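Local structure of phosphoribosylaminoimidazole-succinocarboxamide synthase (Pyrococcus horikoshii, 4O81) at residues L88-R93 against P115-Y120; R93-G98 against I170-K175; S193-R198 against L208-F213. The protein catalyses the ATP-dependent ligation of L-aspartate to carboxyaminoimidazole ribonucleotide, yielding SAICAR in de novo purine biosynthesis. All coordinates share one frame; numbering follows the deposited sequence.

Overall arrangement
From the N terminus, the first contact segment lies on strand 84-93. Contact 1 pairs the second half of this strand with strand 111-121 and closes a loop of 21 residues. That loop begins with residues 94-98, which contact 2 ties to strand 169-180 across a much longer excursion containing helix 143-165. Contacts 1 and 2 share Arg93, and their segments alternate along the chain, so the two closures cross. Contact 3 follows in series, joining the start of strand 197-201 to the beginning of helix 211-214 over nine residues. All three reach one antiparallel sheet, and all three touch the same bound AMP.

Contact 1: residues L88-R93 against P115-Y120; sequences LEVVVR and PIVELY. With CD (cadmium ion), chain H; CD (cadmium ion), chain E; AMP (adenosine monophosphate), chain K.
Glu118 and Arg93 meet on the ligand side of an antiparallel pair of strands, 88-93 against 115-120, which shows how a regular sheet can be dressed on one face for a nucleotide. Six backbone hydrogen bonds join the strands, two at each of the pairs Glu89-Tyr120, Val91-Glu118 and Arg93-Ile116. These pairs place their side chains on the face where AMP lies. Val90, Val92, Val117 and Leu119 point to the other face, where Val90 CG1 packs on Val117 CG1 and helix 143-165 packs on Val90, Val92 and Val117.

On the ligand face the Arg93 chain bends at chi3 (79°), carrying its guanidinium across the Glu118 carboxylate with the two planes 56° apart. Arg93 NH1 forms a salt bridge with Glu118 OE1 at 2.8 Å, meeting it on its syn side, somewhat out of the carboxylate plane, while OE1 lies close to the guanidinium plane. The Tyr120 hydroxyl donates to that same oxygen from the opposite face of its plane at 2.7 Å, so OE1 is gripped by two donors. This anchoring probably helps to fix the arginine while Arg93 NH2 donates to AMP O2P at 2.6 Å and Arg93 NH1 to O1P. Between the polar groups, Val91 CG2 lies obliquely to the Tyr120 ring, 3.8 Å from CE2, and also touches the ribose oxygen O4'.

Farther along the face, Glu89, extended beyond CG, carries its carboxylate out to the metals beside the adenine. Its two oxygens serve different cadmium ions: OE2 binds, at a longer 2.7 Å, one that Asp128 also holds, while OE1 binds the other at 2.3 Å, an ion that also takes AMP N7 and a water poised over the centre of the Tyr120 ring.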
loop_
_atom_site.group_PDB
_atom_site.type_symbol
_atom_site.label_atom_id
_atom_site.label_comp_id
_atom_site.label_asym_id
_atom_site.label_seq_id
_atom_site.Cartn_x
_atom_site.Cartn_y
_atom_site.Cartn_z
ATOM N N LEU A 88 -11.554 -6.667 -22.476
ATOM C CA LEU A 88 -10.426 -7.086 -21.662
ATOM C C LEU A 88 -10.840 -7.630 -20.300
ATOM O O LEU A 88 -11.806 -7.157 -19.686
ATOM C CB LEU A 88 -9.465 -5.906 -21.433
ATOM C CG LEU A 88 -8.775 -5.222 -22.622
ATOM C CD1 LEU A 88 -7.943 -4.046 -22.128
ATOM C CD2 LEU A 88 -7.900 -6.190 -23.417
ATOM N N GLU A 89 -10.097 -8.635 -19.848
ATOM C CA GLU A 89 -9.967 -8.927 -18.424
ATOM C C GLU A 89 -8.584 -8.431 -18.005
ATOM O O GLU A 89 -7.576 -8.820 -18.597
ATOM C CB GLU A 89 -10.111 -10.415 -18.144
ATOM C CG GLU A 89 -11.444 -10.993 -18.584
ATOM C CD GLU A 89 -11.560 -12.492 -18.346
ATOM O OE1 GLU A 89 -10.521 -13.168 -18.138
ATOM O OE2 GLU A 89 -12.705 -12.991 -18.378
ATOM N N VAL A 90 -8.550 -7.537 -17.020
ATOM C CA VAL A 90 -7.297 -6.999 -16.509
ATOM C C VAL A 90 -7.041 -7.654 -15.163
ATOM O O VAL A 90 -7.752 -7.397 -14.194
ATOM C CB VAL A 90 -7.334 -5.455 -16.416
ATOM C CG1 VAL A 90 -6.002 -4.904 -15.932
ATOM C CG2 VAL A 90 -7.734 -4.845 -17.768
ATOM N N VAL A 91 -6.025 -8.517 -15.127
ATOM C CA VAL A 91 -5.691 -9.288 -13.939
ATOM C C VAL A 91 -4.464 -8.730 -13.218
ATOM O O VAL A 91 -3.417 -8.501 -13.829
ATOM C CB VAL A 91 -5.501 -10.793 -14.281
ATOM C CG1 VAL A 91 -4.939 -11.571 -13.101
ATOM C CG2 VAL A 91 -6.819 -11.413 -14.738
ATOM N N VAL A 92 -4.600 -8.494 -11.918
ATOM C CA VAL A 92 -3.472 -8.036 -11.122
ATOM C C VAL A 92 -3.140 -9.128 -10.113
ATOM O O VAL A 92 -4.056 -9.694 -9.478
ATOM C CB VAL A 92 -3.733 -6.704 -10.387
ATOM C CG1 VAL A 92 -2.462 -6.224 -9.677
ATOM C CG2 VAL A 92 -4.229 -5.644 -11.347
ATOM N N ARG A 93 -1.840 -9.415 -9.978
ATOM C CA ARG A 93 -1.367 -10.535 -9.168
ATOM C C ARG A 93 -0.296 -10.090 -8.178
ATOM O O ARG A 93 0.713 -9.490 -8.568
ATOM C CB ARG A 93 -0.854 -11.677 -10.066
ATOM C CG ARG A 93 -1.724 -11.891 -11.310
ATOM C CD ARG A 93 -1.331 -13.105 -12.148
ATOM N NE ARG A 93 -1.839 -14.325 -11.551
ATOM C CZ ARG A 93 -2.684 -15.185 -12.122
ATOM N NH1 ARG A 93 -3.113 -15.022 -13.364
ATOM N NH2 ARG A 93 -3.083 -16.247 -11.432
ATOM N N PRO A 115 3.688 -6.036 -8.091
ATOM C CA PRO A 115 2.467 -6.611 -8.677
ATOM C C PRO A 115 2.613 -6.853 -10.185
ATOM O O PRO A 115 3.293 -6.099 -10.879
ATOM C CB PRO A 115 1.381 -5.558 -8.396
ATOM C CG PRO A 115 1.980 -4.588 -7.428
ATOM C CD PRO A 115 3.473 -4.689 -7.528
ATOM N N ILE A 116 1.990 -7.918 -10.671
ATOM C CA ILE A 116 2.042 -8.274 -12.084
ATOM C C ILE A 116 0.678 -7.966 -12.700
ATOM O O ILE A 116 -0.344 -8.364 -12.145
ATOM C CB ILE A 116 2.381 -9.774 -12.252
ATOM C CG1 ILE A 116 3.862 -10.019 -11.925
ATOM C CG2 ILE A 116 2.026 -10.282 -13.653
ATOM C CD1 ILE A 116 4.299 -11.468 -12.131
ATOM N N VAL A 117 0.667 -7.250 -13.831
ATOM C CA VAL A 117 -0.577 -7.003 -14.572
ATOM C C VAL A 117 -0.564 -7.878 -15.823
ATOM O O VAL A 117 0.388 -7.830 -16.624
ATOM C CB VAL A 117 -0.747 -5.525 -15.006
ATOM C CG1 VAL A 117 -2.119 -5.324 -15.649
ATOM C CG2 VAL A 117 -0.554 -4.565 -13.835
ATOM N N GLU A 118 -1.605 -8.695 -15.968
ATOM C CA GLU A 118 -1.835 -9.468 -17.191
ATOM C C GLU A 118 -3.113 -9.000 -17.904
ATOM O O GLU A 118 -4.114 -8.681 -17.243
ATOM C CB GLU A 118 -1.954 -10.963 -16.873
ATOM C CG GLU A 118 -0.705 -11.587 -16.264
ATOM C CD GLU A 118 -0.974 -12.937 -15.610
ATOM O OE1 GLU A 118 -2.158 -13.357 -15.437
ATOM O OE2 GLU A 118 0.020 -13.590 -15.253
ATOM N N LEU A 119 -3.060 -8.962 -19.237
ATOM C CA LEU A 119 -4.213 -8.619 -20.089
ATOM C C LEU A 119 -4.736 -9.864 -20.769
ATOM O O LEU A 119 -3.961 -10.659 -21.309
ATOM C CB LEU A 119 -3.839 -7.602 -21.172
ATOM C CG LEU A 119 -3.203 -6.280 -20.739
ATOM C CD1 LEU A 119 -2.739 -5.475 -21.934
ATOM C CD2 LEU A 119 -4.149 -5.446 -19.891
ATOM N N TYR A 120 -6.052 -10.034 -20.729
ATOM C CA TYR A 120 -6.696 -11.142 -21.406
ATOM C C TYR A 120 -7.761 -10.599 -22.326
ATOM O O TYR A 120 -8.527 -9.695 -21.963
ATOM C CB TYR A 120 -7.330 -12.115 -20.410
ATOM C CG TYR A 120 -6.313 -12.837 -19.548
ATOM C CD1 TYR A 120 -5.828 -14.087 -19.918
ATOM C CD2 TYR A 120 -5.807 -12.243 -18.379
ATOM C CE1 TYR A 120 -4.897 -14.758 -19.138
ATOM C CE2 TYR A 120 -4.879 -12.906 -17.586
ATOM C CZ TYR A 120 -4.432 -14.160 -17.968
ATOM O OH TYR A 120 -3.490 -14.807 -17.213
HETATM CD CD CD H . -9.792 -15.153 -17.312
HETATM CD CD CD E . -14.316 -14.759 -19.549
HETATM P P AMP K . -6.164 -17.352 -13.173
HETATM O O1P AMP K . -5.619 -16.714 -14.439
HETATM O O2P AMP K . -5.108 -17.728 -12.169
HETATM O O3P AMP K . -7.137 -18.475 -13.398
HETATM O "O5'" AMP K . -7.082 -16.182 -12.500
HETATM C "C5'" AMP K . -6.534 -14.990 -11.901
HETATM C "C4'" AMP K . -7.532 -14.155 -11.072
HETATM O "O4'" AMP K . -8.433 -13.428 -11.904
HETATM C "C3'" AMP K . -8.428 -14.945 -10.114
HETATM O "O3'" AMP K . -8.713 -14.149 -8.954
HETATM C "C2'" AMP K . -9.716 -15.132 -10.877
HETATM O "O2'" AMP K . -10.836 -15.271 -9.997
HETATM C "C1'" AMP K . -9.787 -13.858 -11.709
HETATM N N9 AMP K . -10.458 -14.140 -13.000
HETATM C C8 AMP K . -9.853 -14.461 -14.161
HETATM N N7 AMP K . -10.770 -14.657 -15.145
HETATM C C5 AMP K . -11.987 -14.470 -14.627
HETATM C C6 AMP K . -13.390 -14.523 -15.122
HETATM N N6 AMP K . -13.675 -14.835 -16.411
HETATM N N1 AMP K . -14.373 -14.246 -14.223
HETATM C C2 AMP K . -14.106 -13.941 -12.933
HETATM N N3 AMP K . -12.856 -13.874 -12.428
HETATM C C4 AMP K . -11.778 -14.122 -13.205
HETATM O O HOH W 1 -7.494 -14.722 -16.363
#

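Contact 2: residues R93-G98 against I170-K175; sequences RNVVAG and ILVDFK. With AMP (adenosine monophosphate), chain K.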
loop_
_atom_site.group_PDB
_atom_site.type_symbol
_atom_site.label_atom_id
_atom_site.label_comp_id
_atom_site.label_asym_id
_atom_site.label_seq_id
_atom_site.Cartn_x
_atom_site.Cartn_y
_atom_site.Cartn_z
ATOM N N ARG A 93 -1.840 -9.415 -9.978
ATOM C CA ARG A 93 -1.367 -10.535 -9.168
ATOM C C ARG A 93 -0.296 -10.090 -8.178
ATOM O O ARG A 93 0.713 -9.490 -8.568
ATOM C CB ARG A 93 -0.854 -11.677 -10.066
ATOM C CG ARG A 93 -1.724 -11.891 -11.310
ATOM C CD ARG A 93 -1.331 -13.105 -12.148
ATOM N NE ARG A 93 -1.839 -14.325 -11.551
ATOM C CZ ARG A 93 -2.684 -15.185 -12.122
ATOM N NH1 ARG A 93 -3.113 -15.022 -13.364
ATOM N NH2 ARG A 93 -3.083 -16.247 -11.432
ATOM N N ASN A 94 -0.524 -10.394 -6.897
ATOM C CA ASN A 94 0.437 -10.101 -5.838
ATOM C C ASN A 94 1.153 -11.355 -5.350
ATOM O O ASN A 94 2.288 -11.289 -4.897
ATOM C CB ASN A 94 -0.274 -9.433 -4.660
ATOM C CG ASN A 94 -0.917 -8.133 -5.053
ATOM O OD1 ASN A 94 -0.231 -7.250 -5.550
ATOM N ND2 ASN A 94 -2.241 -8.018 -4.881
ATOM N N VAL A 95 0.449 -12.482 -5.403
ATOM C CA VAL A 95 0.943 -13.763 -4.890
ATOM C C VAL A 95 0.717 -14.813 -5.978
ATOM O O VAL A 95 -0.336 -14.821 -6.590
ATOM C CB VAL A 95 0.162 -14.146 -3.598
ATOM C CG1 VAL A 95 0.475 -15.564 -3.162
ATOM C CG2 VAL A 95 0.449 -13.156 -2.474
ATOM N N VAL A 96 1.688 -15.696 -6.202
ATOM C CA VAL A 96 1.592 -16.758 -7.220
ATOM C C VAL A 96 0.456 -17.743 -6.883
ATOM O O VAL A 96 0.410 -18.301 -5.792
ATOM C CB VAL A 96 2.947 -17.513 -7.399
ATOM C CG1 VAL A 96 2.814 -18.707 -8.359
ATOM C CG2 VAL A 96 4.054 -16.571 -7.865
ATOM N N ALA A 97 -0.468 -17.915 -7.819
ATOM C CA ALA A 97 -1.590 -18.851 -7.680
ATOM C C ALA A 97 -2.184 -19.085 -9.061
ATOM O O ALA A 97 -1.861 -18.353 -10.011
ATOM C CB ALA A 97 -2.656 -18.299 -6.727
ATOM N N GLY A 98 -3.047 -20.094 -9.172
ATOM C CA GLY A 98 -3.748 -20.416 -10.430
ATOM C C GLY A 98 -2.807 -20.474 -11.622
ATOM O O GLY A 98 -1.727 -21.070 -11.525
ATOM N N ILE A 170 -5.174 -11.742 2.552
ATOM C CA ILE A 170 -4.252 -11.566 1.439
ATOM C C ILE A 170 -5.025 -11.420 0.128
ATOM O O ILE A 170 -5.800 -12.322 -0.269
ATOM C CB ILE A 170 -3.271 -12.752 1.325
ATOM C CG1 ILE A 170 -2.500 -12.931 2.631
ATOM C CG2 ILE A 170 -2.303 -12.559 0.147
ATOM C CD1 ILE A 170 -1.809 -14.277 2.772
ATOM N N LEU A 171 -4.835 -10.288 -0.546
ATOM C CA LEU A 171 -5.322 -10.172 -1.929
ATOM C C LEU A 171 -4.313 -10.842 -2.837
ATOM O O LEU A 171 -3.270 -10.259 -3.157
ATOM C CB LEU A 171 -5.508 -8.714 -2.342
ATOM C CG LEU A 171 -6.055 -8.387 -3.740
ATOM C CD1 LEU A 171 -7.442 -8.981 -3.958
ATOM C CD2 LEU A 171 -6.104 -6.873 -3.894
ATOM N N VAL A 172 -4.617 -12.074 -3.231
ATOM C CA VAL A 172 -3.689 -12.912 -3.998
ATOM C C VAL A 172 -3.639 -12.443 -5.461
ATOM O O VAL A 172 -2.564 -12.180 -6.001
ATOM C CB VAL A 172 -4.065 -14.422 -3.858
ATOM C CG1 VAL A 172 -3.346 -15.281 -4.898
ATOM C CG2 VAL A 172 -3.727 -14.904 -2.437
ATOM N N ASP A 173 -4.812 -12.326 -6.088
ATOM C CA ASP A 173 -4.938 -11.763 -7.431
ATOM C C ASP A 173 -6.406 -11.395 -7.634
ATOM O O ASP A 173 -7.249 -11.697 -6.769
ATOM C CB ASP A 173 -4.440 -12.738 -8.514
ATOM C CG ASP A 173 -5.081 -14.118 -8.405
ATOM O OD1 ASP A 173 -6.295 -14.191 -8.234
ATOM O OD2 ASP A 173 -4.369 -15.127 -8.483
ATOM N N PHE A 174 -6.715 -10.745 -8.747
ATOM C CA PHE A 174 -8.097 -10.369 -9.065
ATOM C C PHE A 174 -8.234 -9.893 -10.519
ATOM O O PHE A 174 -7.250 -9.506 -11.131
ATOM C CB PHE A 174 -8.664 -9.337 -8.049
ATOM C CG PHE A 174 -7.982 -7.993 -8.073
ATOM C CD1 PHE A 174 -8.636 -6.883 -8.594
ATOM C CD2 PHE A 174 -6.701 -7.830 -7.569
ATOM C CE1 PHE A 174 -8.027 -5.635 -8.616
ATOM C CE2 PHE A 174 -6.080 -6.583 -7.611
ATOM C CZ PHE A 174 -6.738 -5.489 -8.136
ATOM N N LYS A 175 -9.448 -9.978 -11.066
ATOM C CA LYS A 175 -9.744 -9.527 -12.414
ATOM C C LYS A 175 -10.595 -8.267 -12.354
ATOM O O LYS A 175 -11.522 -8.190 -11.566
ATOM C CB LYS A 175 -10.503 -10.594 -13.229
ATOM C CG LYS A 175 -11.052 -10.068 -14.564
ATOM C CD LYS A 175 -12.390 -10.656 -15.024
ATOM C CE LYS A 175 -13.493 -10.633 -13.974
ATOM N NZ LYS A 175 -14.693 -9.864 -14.403
HETATM P P AMP K . -6.164 -17.352 -13.173
HETATM O O1P AMP K . -5.619 -16.714 -14.439
HETATM O O2P AMP K . -5.108 -17.728 -12.169
HETATM O O3P AMP K . -7.137 -18.475 -13.398
HETATM O "O5'" AMP K . -7.082 -16.182 -12.500
HETATM C "C5'" AMP K . -6.534 -14.990 -11.901
HETATM C "C4'" AMP K . -7.532 -14.155 -11.072
HETATM O "O4'" AMP K . -8.433 -13.428 -11.904
HETATM C "C3'" AMP K . -8.428 -14.945 -10.114
HETATM O "O3'" AMP K . -8.713 -14.149 -8.954
HETATM C "C2'" AMP K . -9.716 -15.132 -10.877
HETATM O "O2'" AMP K . -10.836 -15.271 -9.997
HETATM C "C1'" AMP K . -9.787 -13.858 -11.709
HETATM N N9 AMP K . -10.458 -14.140 -13.000
HETATM C C8 AMP K . -9.853 -14.461 -14.161
HETATM N N7 AMP K . -10.770 -14.657 -15.145
HETATM C C5 AMP K . -11.987 -14.470 -14.627
HETATM C C6 AMP K . -13.390 -14.523 -15.122
HETATM N N6 AMP K . -13.675 -14.835 -16.411
HETATM N N1 AMP K . -14.373 -14.246 -14.223
HETATM C C2 AMP K . -14.106 -13.941 -12.933
HETATM N N3 AMP K . -12.856 -13.874 -12.428
HETATM C C4 AMP K . -11.778 -14.122 -13.205
HETATM O O HOH W 2 -1.683 -15.123 -8.883
#
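Val172 lays its CG1 methyl against Ala97 CB at 3.6 Å and against Val95 CB, on the inner side of the bend made by residues 93-98. Val95 CG2 meets Ile170 CG2, the two side chains crossing at about a right angle.

The backbone turns a corner at Asn94, and one carbonyl secures it: Val172 O accepts from Asn94 N at 2.9 Å and from Val95 N on a lone pair in its plane. The Asn94 amide adds a bond from ND2 to Leu171 O, from above the carbonyl plane, and ND2 also binds Asn157 of helix 143-165.

Just before the corner, Arg93 and Asp173 form a non-hydrogen-bonded antiparallel pair, their side chains side by side. With CG between the backbone N and carbonyl carbon (chi1 52°), Asp173 gives OD1 to the ribose, accepting from the AMP O3' hydroxyl at 2.5 Å, and OD2 to the arginines, in a long salt bridge to Arg93 NH2 at 3.4 Å and a further one to Arg198. A water accepting from Arg93 NE lies in the guanidinium plane, near Val95 O and Asp173 OD2. An alanine in place of Arg93 would probably leave the AMP phosphate without two of its donors and Glu118 without its charged mate. Asp173 on the ribose with Arg93 and Arg198 on the phosphate make a ribonucleotide pocket, probably that of the carboxyaminoimidazole ribonucleotide substrate.

Contact 3: residues S193-R198 against L208-F213; sequences SPDTCR and LDKDVF. With AMP (adenosine monophosphate), chain K.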
loop_
_atom_site.group_PDB
_atom_site.type_symbol
_atom_site.label_atom_id
_atom_site.label_comp_id
_atom_site.label_asym_id
_atom_site.label_seq_id
_atom_site.Cartn_x
_atom_site.Cartn_y
_atom_site.Cartn_z
ATOM N N SER A 193 -15.691 -9.015 -6.224
ATOM C CA SER A 193 -16.228 -9.939 -5.234
ATOM C C SER A 193 -15.342 -11.184 -5.115
ATOM O O SER A 193 -14.369 -11.321 -5.866
ATOM C CB SER A 193 -17.676 -10.316 -5.594
ATOM O OG SER A 193 -17.727 -11.156 -6.731
ATOM N N PRO A 194 -15.668 -12.098 -4.171
ATOM C CA PRO A 194 -14.930 -13.353 -4.096
ATOM C C PRO A 194 -15.118 -14.235 -5.342
ATOM O O PRO A 194 -14.430 -15.244 -5.472
ATOM C CB PRO A 194 -15.516 -14.042 -2.844
ATOM C CG PRO A 194 -16.137 -12.941 -2.046
ATOM C CD PRO A 194 -16.610 -11.940 -3.046
ATOM N N ASP A 195 -16.026 -13.863 -6.241
ATOM C CA ASP A 195 -16.116 -14.528 -7.541
ATOM C C ASP A 195 -14.965 -14.113 -8.467
ATOM O O ASP A 195 -14.553 -14.890 -9.326
ATOM C CB ASP A 195 -17.461 -14.249 -8.235
ATOM C CG ASP A 195 -18.585 -15.195 -7.787
ATOM O OD1 ASP A 195 -19.603 -15.243 -8.504
ATOM O OD2 ASP A 195 -18.480 -15.872 -6.730
ATOM N N THR A 196 -14.454 -12.897 -8.280
ATOM C CA THR A 196 -13.497 -12.304 -9.224
ATOM C C THR A 196 -12.136 -11.958 -8.602
ATOM O O THR A 196 -11.297 -11.314 -9.250
ATOM C CB THR A 196 -14.072 -11.027 -9.853
ATOM O OG1 THR A 196 -14.337 -10.084 -8.814
ATOM C CG2 THR A 196 -15.356 -11.321 -10.639
ATOM N N CYS A 197 -11.946 -12.369 -7.348
ATOM C CA CYS A 197 -10.691 -12.176 -6.602
ATOM C C CYS A 197 -10.288 -13.477 -5.926
ATOM O O CYS A 197 -11.153 -14.293 -5.591
ATOM C CB CYS A 197 -10.860 -11.145 -5.474
ATOM S SG CYS A 197 -11.523 -9.515 -5.865
ATOM N N ARG A 198 -8.990 -13.665 -5.705
ATOM C CA ARG A 198 -8.527 -14.676 -4.771
ATOM C C ARG A 198 -8.178 -13.991 -3.466
ATOM O O ARG A 198 -7.304 -13.107 -3.421
ATOM C CB ARG A 198 -7.315 -15.471 -5.281
ATOM C CG ARG A 198 -7.655 -16.489 -6.361
ATOM C CD ARG A 198 -6.521 -17.487 -6.591
ATOM N NE ARG A 198 -6.880 -18.440 -7.643
ATOM C CZ ARG A 198 -6.536 -18.325 -8.926
ATOM N NH1 ARG A 198 -5.779 -17.312 -9.351
ATOM N NH2 ARG A 198 -6.934 -19.253 -9.791
ATOM N N LEU A 208 -10.853 -17.968 0.665
ATOM C CA LEU A 208 -12.107 -17.356 1.054
ATOM C C LEU A 208 -12.795 -16.751 -0.182
ATOM O O LEU A 208 -13.212 -15.602 -0.178
ATOM C CB LEU A 208 -11.862 -16.291 2.143
ATOM C CG LEU A 208 -11.199 -16.738 3.459
ATOM C CD1 LEU A 208 -10.813 -15.544 4.334
ATOM C CD2 LEU A 208 -12.095 -17.686 4.237
ATOM N N ASP A 209 -12.923 -17.546 -1.240
ATOM C CA ASP A 209 -13.344 -17.039 -2.542
ATOM C C ASP A 209 -13.882 -18.197 -3.381
ATOM O O ASP A 209 -14.080 -19.300 -2.863
ATOM C CB ASP A 209 -12.130 -16.412 -3.247
ATOM C CG ASP A 209 -10.932 -17.349 -3.270
ATOM O OD1 ASP A 209 -11.099 -18.527 -3.645
ATOM O OD2 ASP A 209 -9.819 -16.931 -2.911
ATOM N N LYS A 210 -14.052 -17.971 -4.681
ATOM C CA LYS A 210 -14.662 -18.959 -5.560
ATOM C C LYS A 210 -13.867 -20.272 -5.714
ATOM O O LYS A 210 -14.413 -21.282 -6.163
ATOM C CB LYS A 210 -14.981 -18.330 -6.928
ATOM C CG LYS A 210 -16.022 -19.095 -7.734
ATOM C CD LYS A 210 -16.532 -18.288 -8.915
ATOM C CE LYS A 210 -16.887 -19.211 -10.068
ATOM N NZ LYS A 210 -17.447 -18.475 -11.240
ATOM N N ASP A 211 -12.591 -20.264 -5.341
ATOM C CA ASP A 211 -11.761 -21.478 -5.411
ATOM C C ASP A 211 -12.281 -22.580 -4.509
ATOM O O ASP A 211 -12.031 -23.765 -4.746
ATOM C CB ASP A 211 -10.302 -21.184 -5.059
ATOM C CG ASP A 211 -9.532 -20.590 -6.235
ATOM O OD1 ASP A 211 -10.070 -20.573 -7.369
ATOM O OD2 ASP A 211 -8.387 -20.145 -6.021
ATOM N N VAL A 212 -13.011 -22.174 -3.478
ATOM C CA VAL A 212 -13.659 -23.108 -2.567
ATOM C C VAL A 212 -14.696 -23.945 -3.334
ATOM O O VAL A 212 -14.815 -25.158 -3.107
ATOM C CB VAL A 212 -14.241 -22.345 -1.356
ATOM C CG1 VAL A 212 -15.232 -23.188 -0.570
ATOM C CG2 VAL A 212 -13.102 -21.873 -0.454
ATOM N N PHE A 213 -15.411 -23.297 -4.253
ATOM C CA PHE A 213 -16.343 -23.989 -5.142
ATOM C C PHE A 213 -15.603 -24.727 -6.267
ATOM O O PHE A 213 -15.845 -25.916 -6.491
ATOM C CB PHE A 213 -17.397 -23.017 -5.694
ATOM C CG PHE A 213 -18.207 -23.558 -6.848
ATOM C CD1 PHE A 213 -19.032 -24.671 -6.688
ATOM C CD2 PHE A 213 -18.174 -22.928 -8.088
ATOM C CE1 PHE A 213 -19.781 -25.158 -7.748
ATOM C CE2 PHE A 213 -18.923 -23.414 -9.156
ATOM C CZ PHE A 213 -19.728 -24.530 -8.985
HETATM P P AMP K . -6.164 -17.352 -13.173
HETATM O O1P AMP K . -5.619 -16.714 -14.439
HETATM O O2P AMP K . -5.108 -17.728 -12.169
HETATM O O3P AMP K . -7.137 -18.475 -13.398
HETATM O "O5'" AMP K . -7.082 -16.182 -12.500
HETATM C "C5'" AMP K . -6.534 -14.990 -11.901
HETATM C "C4'" AMP K . -7.532 -14.155 -11.072
HETATM O "O4'" AMP K . -8.433 -13.428 -11.904
HETATM C "C3'" AMP K . -8.428 -14.945 -10.114
HETATM O "O3'" AMP K . -8.713 -14.149 -8.954
HETATM C "C2'" AMP K . -9.716 -15.132 -10.877
HETATM O "O2'" AMP K . -10.836 -15.271 -9.997
HETATM C "C1'" AMP K . -9.787 -13.858 -11.709
HETATM N N9 AMP K . -10.458 -14.140 -13.000
HETATM C C8 AMP K . -9.853 -14.461 -14.161
HETATM N N7 AMP K . -10.770 -14.657 -15.145
HETATM C C5 AMP K . -11.987 -14.470 -14.627
HETATM C C6 AMP K . -13.390 -14.523 -15.122
HETATM N N6 AMP K . -13.675 -14.835 -16.411
HETATM N N1 AMP K . -14.373 -14.246 -14.223
HETATM C C2 AMP K . -14.106 -13.941 -12.933
HETATM N N3 AMP K . -12.856 -13.874 -12.428
HETATM C C4 AMP K . -11.778 -14.122 -13.205
HETATM O O HOH W 3 -19.745 -17.512 -10.827
#
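Arg198 and Asp211 meet where strand 197-201 passes helix 211-214, at the phosphate end of the AMP site, and Asp209 caps the turn that leads into that helix. The side chains of Arg198 and Asp211 cross at about a right angle. Arg198 NE forms a salt bridge with Asp211 OD2 at 2.8 Å, donating to the syn lone pair of that oxygen, and OD2 lies in the guanidinium plane. Extended from CG to NE, the arginine presents its other edge to the nucleotide, where Arg198 NH1 donates to AMP O2P at 2.9 Å and NH2 adds a weak bond to the same oxygen. NH1 is also paired with Asp173, while Asp211 OD1 holds Arg214, so the salt bridge belongs to a larger network of charges that probably steadies the guanidinium beside the phosphate.

The next shell sets the helix start against the strand. Asp209 turns its CG between its own backbone N and carbonyl carbon (chi1 51°), which puts the carboxylate ahead of the turn into the helix. Asp209 OD1 accepts from Asp211 N at 2.8 Å, a capping bond; OD2 rests 3.2 Å from Arg198 CA and accepts from Phe199 N, linking the helix start to the strand. Asp209 CB also packs against the carbonyl oxygens of Pro194 and Cys197.

Farther out, the loop before the strand holds the next residue. Lys210 N donates to Pro194 O at 2.9 Å, approaching tilted from the carbonyl plane, and the Pro194 ring leans on Asp209. This loop contains an ST turn, with Ser193 OG accepting from Asp195 N. The Lys210 chain crosses the Asp195 carboxylate and binds Thr32 O through NZ. Asp195 OD1 forms a salt bridge with Lys45 and OD2 a hydrogen bond with the Tyr224 hydroxyl. A water lies between Lys210 NZ and Asp195 OD1, donating to Asp195 OD1 at 3.3 Å.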